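Local coordinates for gamma-glutamyltransferase 1 Threonine peptidase. MEROPS family T03 (Pseudomonas nitroreducens, PDB 7D9E) that forms, with its partner subunit, a gamma-glutamyltranspeptidase that transfers gamma-glutamyl groups to amino acids and amines, including in theanine synthesis, and probably also hydrolyses glutathione, at the interface of chains A and B. Numbering follows the deposited sequence. Chains: chain A, Gamma-glutamyltransferase 1 Threonine peptidase. MEROPS family T03; chain B, Gamma-glutamyltransferase 1 Threonine peptidase. MEROPS family T03.

Contact 1 and contact 2 lie about 30 Å apart, measured between the centres of their C-alpha atoms, and have no residue in common, yet both join the same two chains. These are the subunits into which the precursor of a gamma-glutamyltranspeptidase cuts itself, so the interface belongs to one folded enzyme. Contact 1 is polar at its core, a loop of the small subunit bonded to the residues just before helix 184-188; contact 2 is a mostly apolar socket near the end of helix 297-317. Residues 27-29 of chain B, and 61, 62 and 71, are thus anchored separately, at two well-separated places on chain A.

Contact 1: the interface of chains A and B. Residues chain A 182-184, 187-188, 229, 233; chain B 27-29.
The carboxamide of A:Asn183 reads the backbone of B:Val29 as a strand neighbour would. Its OD1 accepts the N-H of B:Val29 N at 2.8 Å, in the carbonyl plane and on a lone pair, while its ND2 donates to B:Val29 O, also at 2.8 Å, with that oxygen in the amide plane. Both bonds are almost straight at hydrogen, 177° and 178°. Asparagine suits the place because one short, flat group offers an acceptor and a donor side by side; a leucine here would probably leave the N-H and C=O of B:Val29 without these mates and free the loop to shift. Beside it, A:Thr182 OG1 donates to B:Gly27 O at 2.8 Å from above the carbonyl plane and accepts the N-H of A:Phe184, a double role that suits a hydroxyl.

Apolar packing completes the grip. B:Val29 has CG1 anti to its backbone N (chi1 -176°), which lays that methyl over the centre of the A:Tyr187 ring, 3.6 Å from the centroid. CG2 meets the rim of A:Phe188 in plane, so valine's fork serves a face and an edge at once. B:Val28 CG1 passes A:Gln229 CG and faces A:Asp233 OD2, an oxygen already held by A:Gln229 NE2 at 2.7 Å.

The small-subunit loop therefore lies between segment 182-188, with its short helix 184-188, and the C-terminal end of helix 221-233.

Contact 2: the interface of chains A and B. Residues chain A 267-270, 314, 317-319; chain B 61-62, 71.
B:Leu71 pushes its side chain into chain A and can be followed outward. CG stands anti to the backbone N (chi1 -172°), beside the carbonyl carbon, and the branch points into chain A. CB of B:Leu71 lies 4.2 Å from A:Pro268 O; CG has that oxygen and A:Arg314 NH2 as neighbours at similar range. The two methyls then part. CD1 enters a pocket made by A:Pro268 O, A:Leu318 CB at 3.9 Å, A:Ser270 CB and, a little farther off, A:Leu267 CD2. B:Leu71 CD2 instead rests over one face of the A:Arg314 guanidinium, offset toward its rim and 3.8 Å from A:Arg314 CZ. A forked leucine suits this site because one branch can fill the pocket, walled by carbons and a carbonyl oxygen, while the other covers a flat cation.

The guanidinium has further partners. The arginine chain runs extended from CG to NE, where NE donates to A:Ser270 OG at 2.8 Å, though the hydroxyl sits 26° out of the guanidinium plane. At the edge, in plane, NH2 is hydrogen bonded to a water, which in turn bonds B:Leu71 O at 2.9 Å. The water supplies a polar link between the chains where no direct one forms.

On the small-subunit side, B:Asn62 OD1 accepts the N-H of B:Leu71 N at 3.0 Å, with the donor above its carbonyl plane, which helps to fix the leucine backbone. The small methyl of B:Ala61 fits against the carbonyl oxygens of A:Tyr317 and A:Leu318, and A:Gly319, lacking a side chain, lets its CA approach B:Ala61 O to 3.5 Å.

The socket is built from the C-terminal end of helix 297-317 with the residues that follow it, and from the loop between strand 260-264 and helix 271-284; chain B contributes loop residues.

Contact 1: the interface of chains A and B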
loop_
_atom_site.group_PDB
_atom_site.type_symbol
_atom_site.label_atom_id
_atom_site.label_comp_id
_atom_site.label_asym_id
_atom_site.label_seq_id
_atom_site.Cartn_x
_atom_site.Cartn_y
_atom_site.Cartn_z
ATOM N N THR A 182 10.888 12.820 18.916
ATOM C CA THR A 182 11.160 11.387 18.969
ATOM C C THR A 182 12.670 11.166 18.917
ATOM O O THR A 182 13.454 12.118 18.825
ATOM C CB THR A 182 10.544 10.624 17.783
ATOM O OG1 THR A 182 11.284 10.945 16.593
ATOM C CG2 THR A 182 9.104 11.011 17.581
ATOM N N ASN A 183 13.081 9.898 18.944
ATOM C CA ASN A 183 14.486 9.509 18.879
ATOM C C ASN A 183 14.962 9.217 17.469
ATOM O O ASN A 183 16.039 8.629 17.296
ATOM C CB ASN A 183 14.738 8.322 19.810
ATOM C CG ASN A 183 13.988 7.077 19.387
ATOM O OD1 ASN A 183 13.135 7.121 18.499
ATOM N ND2 ASN A 183 14.277 5.972 20.045
ATOM N N PHE A 184 14.196 9.638 16.464
ATOM C CA PHE A 184 14.513 9.328 15.076
ATOM C C PHE A 184 15.938 9.716 14.717
ATOM O O PHE A 184 16.664 8.940 14.085
ATOM C CB PHE A 184 13.538 10.078 14.170
ATOM C CG PHE A 184 13.753 9.828 12.706
ATOM C CD1 PHE A 184 13.469 8.596 12.153
ATOM C CD2 PHE A 184 14.209 10.840 11.872
ATOM C CE1 PHE A 184 13.639 8.363 10.795
ATOM C CE2 PHE A 184 14.382 10.610 10.515
ATOM C CZ PHE A 184 14.097 9.375 9.974
ATOM N N TYR A 187 19.019 7.427 15.426
ATOM C CA TYR A 187 19.236 6.222 14.644
ATOM C C TYR A 187 19.387 6.473 13.162
ATOM O O TYR A 187 20.092 5.720 12.502
ATOM C CB TYR A 187 18.083 5.230 14.855
ATOM C CG TYR A 187 18.194 4.561 16.202
ATOM C CD1 TYR A 187 17.650 5.144 17.334
ATOM C CD2 TYR A 187 18.875 3.362 16.342
ATOM C CE1 TYR A 187 17.782 4.544 18.575
ATOM C CE2 TYR A 187 18.996 2.752 17.569
ATOM C CZ TYR A 187 18.444 3.347 18.676
ATOM O OH TYR A 187 18.578 2.732 19.898
ATOM N N PHE A 188 18.731 7.494 12.619
ATOM C CA PHE A 188 18.743 7.760 11.180
ATOM C C PHE A 188 19.447 9.062 10.851
ATOM O O PHE A 188 19.474 9.474 9.684
ATOM C CB PHE A 188 17.314 7.683 10.645
ATOM C CG PHE A 188 16.776 6.299 10.687
ATOM C CD1 PHE A 188 16.170 5.806 11.830
ATOM C CD2 PHE A 188 16.935 5.440 9.608
ATOM C CE1 PHE A 188 15.707 4.501 11.885
ATOM C CE2 PHE A 188 16.487 4.145 9.669
ATOM C CZ PHE A 188 15.874 3.658 10.804
ATOM N N GLN A 229 10.180 0.557 25.089
ATOM C CA GLN A 229 10.077 1.836 24.403
ATOM C C GLN A 229 8.702 2.454 24.617
ATOM O O GLN A 229 8.582 3.671 24.768
ATOM C CB GLN A 229 10.353 1.642 22.921
ATOM C CG GLN A 229 10.467 2.933 22.151
ATOM C CD GLN A 229 11.753 3.642 22.457
ATOM O OE1 GLN A 229 12.798 3.007 22.637
ATOM N NE2 GLN A 229 11.686 4.957 22.566
ATOM N N ASP A 233 8.037 6.108 26.279
ATOM C CA ASP A 233 7.444 7.141 25.445
ATOM C C ASP A 233 5.947 7.333 25.683
ATOM O O ASP A 233 5.311 8.093 24.943
ATOM C CB ASP A 233 7.659 6.819 23.966
ATOM C CG ASP A 233 9.092 7.011 23.524
ATOM O OD1 ASP A 233 9.877 7.628 24.275
ATOM O OD2 ASP A 233 9.443 6.520 22.431
ATOM N N GLY B 27 8.293 7.922 13.673
ATOM C CA GLY B 27 9.557 8.472 14.095
ATOM C C GLY B 27 10.149 7.851 15.335
ATOM O O GLY B 27 11.247 8.251 15.735
ATOM N N VAL B 28 9.460 6.904 15.960
ATOM C CA VAL B 28 9.946 6.227 17.152
ATOM C C VAL B 28 10.724 4.987 16.739
ATOM O O VAL B 28 10.178 4.091 16.084
ATOM C CB VAL B 28 8.765 5.844 18.052
ATOM C CG1 VAL B 28 9.252 5.117 19.296
ATOM C CG2 VAL B 28 7.966 7.084 18.432
ATOM N N VAL B 29 11.972 4.912 17.164
ATOM C CA VAL B 29 12.805 3.731 17.004
ATOM C C VAL B 29 12.816 2.957 18.311
ATOM O O VAL B 29 12.966 3.539 19.389
ATOM C CB VAL B 29 14.240 4.105 16.603
ATOM C CG1 VAL B 29 15.051 2.845 16.340
ATOM C CG2 VAL B 29 14.199 5.002 15.388
#

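Contact 2: the interface of chains A and B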
loop_
_atom_site.group_PDB
_atom_site.type_symbol
_atom_site.label_atom_id
_atom_site.label_comp_id
_atom_site.label_asym_id
_atom_site.label_seq_id
_atom_site.Cartn_x
_atom_site.Cartn_y
_atom_site.Cartn_z
ATOM N N LEU A 267 -11.628 -6.022 2.120
ATOM C CA LEU A 267 -11.606 -5.341 3.399
ATOM C C LEU A 267 -10.665 -6.078 4.347
ATOM O O LEU A 267 -10.649 -7.314 4.364
ATOM C CB LEU A 267 -13.017 -5.299 3.984
ATOM C CG LEU A 267 -13.982 -4.330 3.307
ATOM C CD1 LEU A 267 -15.366 -4.518 3.887
ATOM C CD2 LEU A 267 -13.532 -2.888 3.481
ATOM N N PRO A 268 -9.878 -5.362 5.159
ATOM C CA PRO A 268 -9.925 -3.933 5.465
ATOM C C PRO A 268 -9.263 -2.986 4.470
ATOM O O PRO A 268 -9.122 -1.803 4.793
ATOM C CB PRO A 268 -9.202 -3.870 6.814
ATOM C CG PRO A 268 -8.168 -4.913 6.687
ATOM C CD PRO A 268 -8.870 -6.060 5.989
ATOM N N SER A 269 -8.882 -3.464 3.291
ATOM C CA SER A 269 -8.584 -2.555 2.197
ATOM C C SER A 269 -9.872 -2.092 1.544
ATOM O O SER A 269 -10.779 -2.893 1.283
ATOM C CB SER A 269 -7.699 -3.190 1.134
ATOM O OG SER A 269 -7.391 -2.167 0.178
ATOM N N SER A 270 -9.940 -0.796 1.262
ATOM C CA SER A 270 -10.980 -0.213 0.433
ATOM C C SER A 270 -10.692 -0.390 -1.054
ATOM O O SER A 270 -11.574 -0.107 -1.866
ATOM C CB SER A 270 -11.098 1.283 0.748
ATOM O OG SER A 270 -9.906 1.998 0.406
ATOM N N ARG A 314 -16.773 4.850 0.032
ATOM C CA ARG A 314 -15.643 4.505 0.897
ATOM C C ARG A 314 -15.767 5.165 2.263
ATOM O O ARG A 314 -15.576 4.507 3.302
ATOM C CB ARG A 314 -14.347 4.940 0.197
ATOM C CG ARG A 314 -13.070 4.638 0.980
ATOM C CD ARG A 314 -11.825 5.211 0.262
ATOM N NE ARG A 314 -10.594 4.684 0.845
ATOM C CZ ARG A 314 -10.060 5.087 2.004
ATOM N NH1 ARG A 314 -10.624 6.046 2.734
ATOM N NH2 ARG A 314 -8.955 4.511 2.458
ATOM N N TYR A 317 -19.184 3.595 4.391
ATOM C CA TYR A 317 -19.500 2.205 4.661
ATOM C C TYR A 317 -18.334 1.348 5.121
ATOM O O TYR A 317 -18.579 0.306 5.733
ATOM C CB TYR A 317 -20.083 1.534 3.404
ATOM C CG TYR A 317 -21.312 2.218 2.875
ATOM C CD1 TYR A 317 -22.463 2.311 3.645
ATOM C CD2 TYR A 317 -21.319 2.768 1.608
ATOM C CE1 TYR A 317 -23.598 2.942 3.158
ATOM C CE2 TYR A 317 -22.447 3.396 1.112
ATOM C CZ TYR A 317 -23.574 3.490 1.891
ATOM O OH TYR A 317 -24.695 4.122 1.412
ATOM N N LEU A 318 -17.098 1.715 4.819
ATOM C CA LEU A 318 -16.005 0.753 4.843
ATOM C C LEU A 318 -15.154 0.822 6.110
ATOM O O LEU A 318 -14.841 1.899 6.630
ATOM C CB LEU A 318 -15.129 0.874 3.598
ATOM C CG LEU A 318 -15.900 0.801 2.274
ATOM C CD1 LEU A 318 -14.902 0.767 1.135
ATOM C CD2 LEU A 318 -16.779 -0.418 2.188
ATOM N N GLY A 319 -14.785 -0.361 6.584
ATOM C CA GLY A 319 -13.972 -0.504 7.774
ATOM C C GLY A 319 -13.701 -1.975 8.005
ATOM O O GLY A 319 -14.087 -2.815 7.198
ATOM N N ALA B 61 -17.909 3.188 10.747
ATOM C CA ALA B 61 -17.316 1.941 10.279
ATOM C C ALA B 61 -15.811 1.910 10.475
ATOM O O ALA B 61 -15.241 0.843 10.736
ATOM C CB ALA B 61 -17.637 1.708 8.802
ATOM N N ASN B 62 -15.136 3.060 10.361
ATOM C CA ASN B 62 -13.690 3.130 10.496
ATOM C C ASN B 62 -13.252 3.914 11.724
ATOM O O ASN B 62 -12.127 4.422 11.746
ATOM C CB ASN B 62 -13.084 3.713 9.209
ATOM C CG ASN B 62 -11.577 3.610 9.169
ATOM O OD1 ASN B 62 -10.985 2.604 9.562
ATOM N ND2 ASN B 62 -10.931 4.668 8.672
ATOM N N LEU B 71 -8.863 1.066 8.163
ATOM C CA LEU B 71 -9.105 1.002 6.722
ATOM C C LEU B 71 -7.866 1.428 5.948
ATOM O O LEU B 71 -7.195 2.392 6.300
ATOM C CB LEU B 71 -10.274 1.917 6.351
ATOM C CG LEU B 71 -10.782 1.814 4.906
ATOM C CD1 LEU B 71 -11.448 0.480 4.669
ATOM C CD2 LEU B 71 -11.744 2.938 4.600
HETATM O O HOH W 1 -7.880 4.950 5.165
#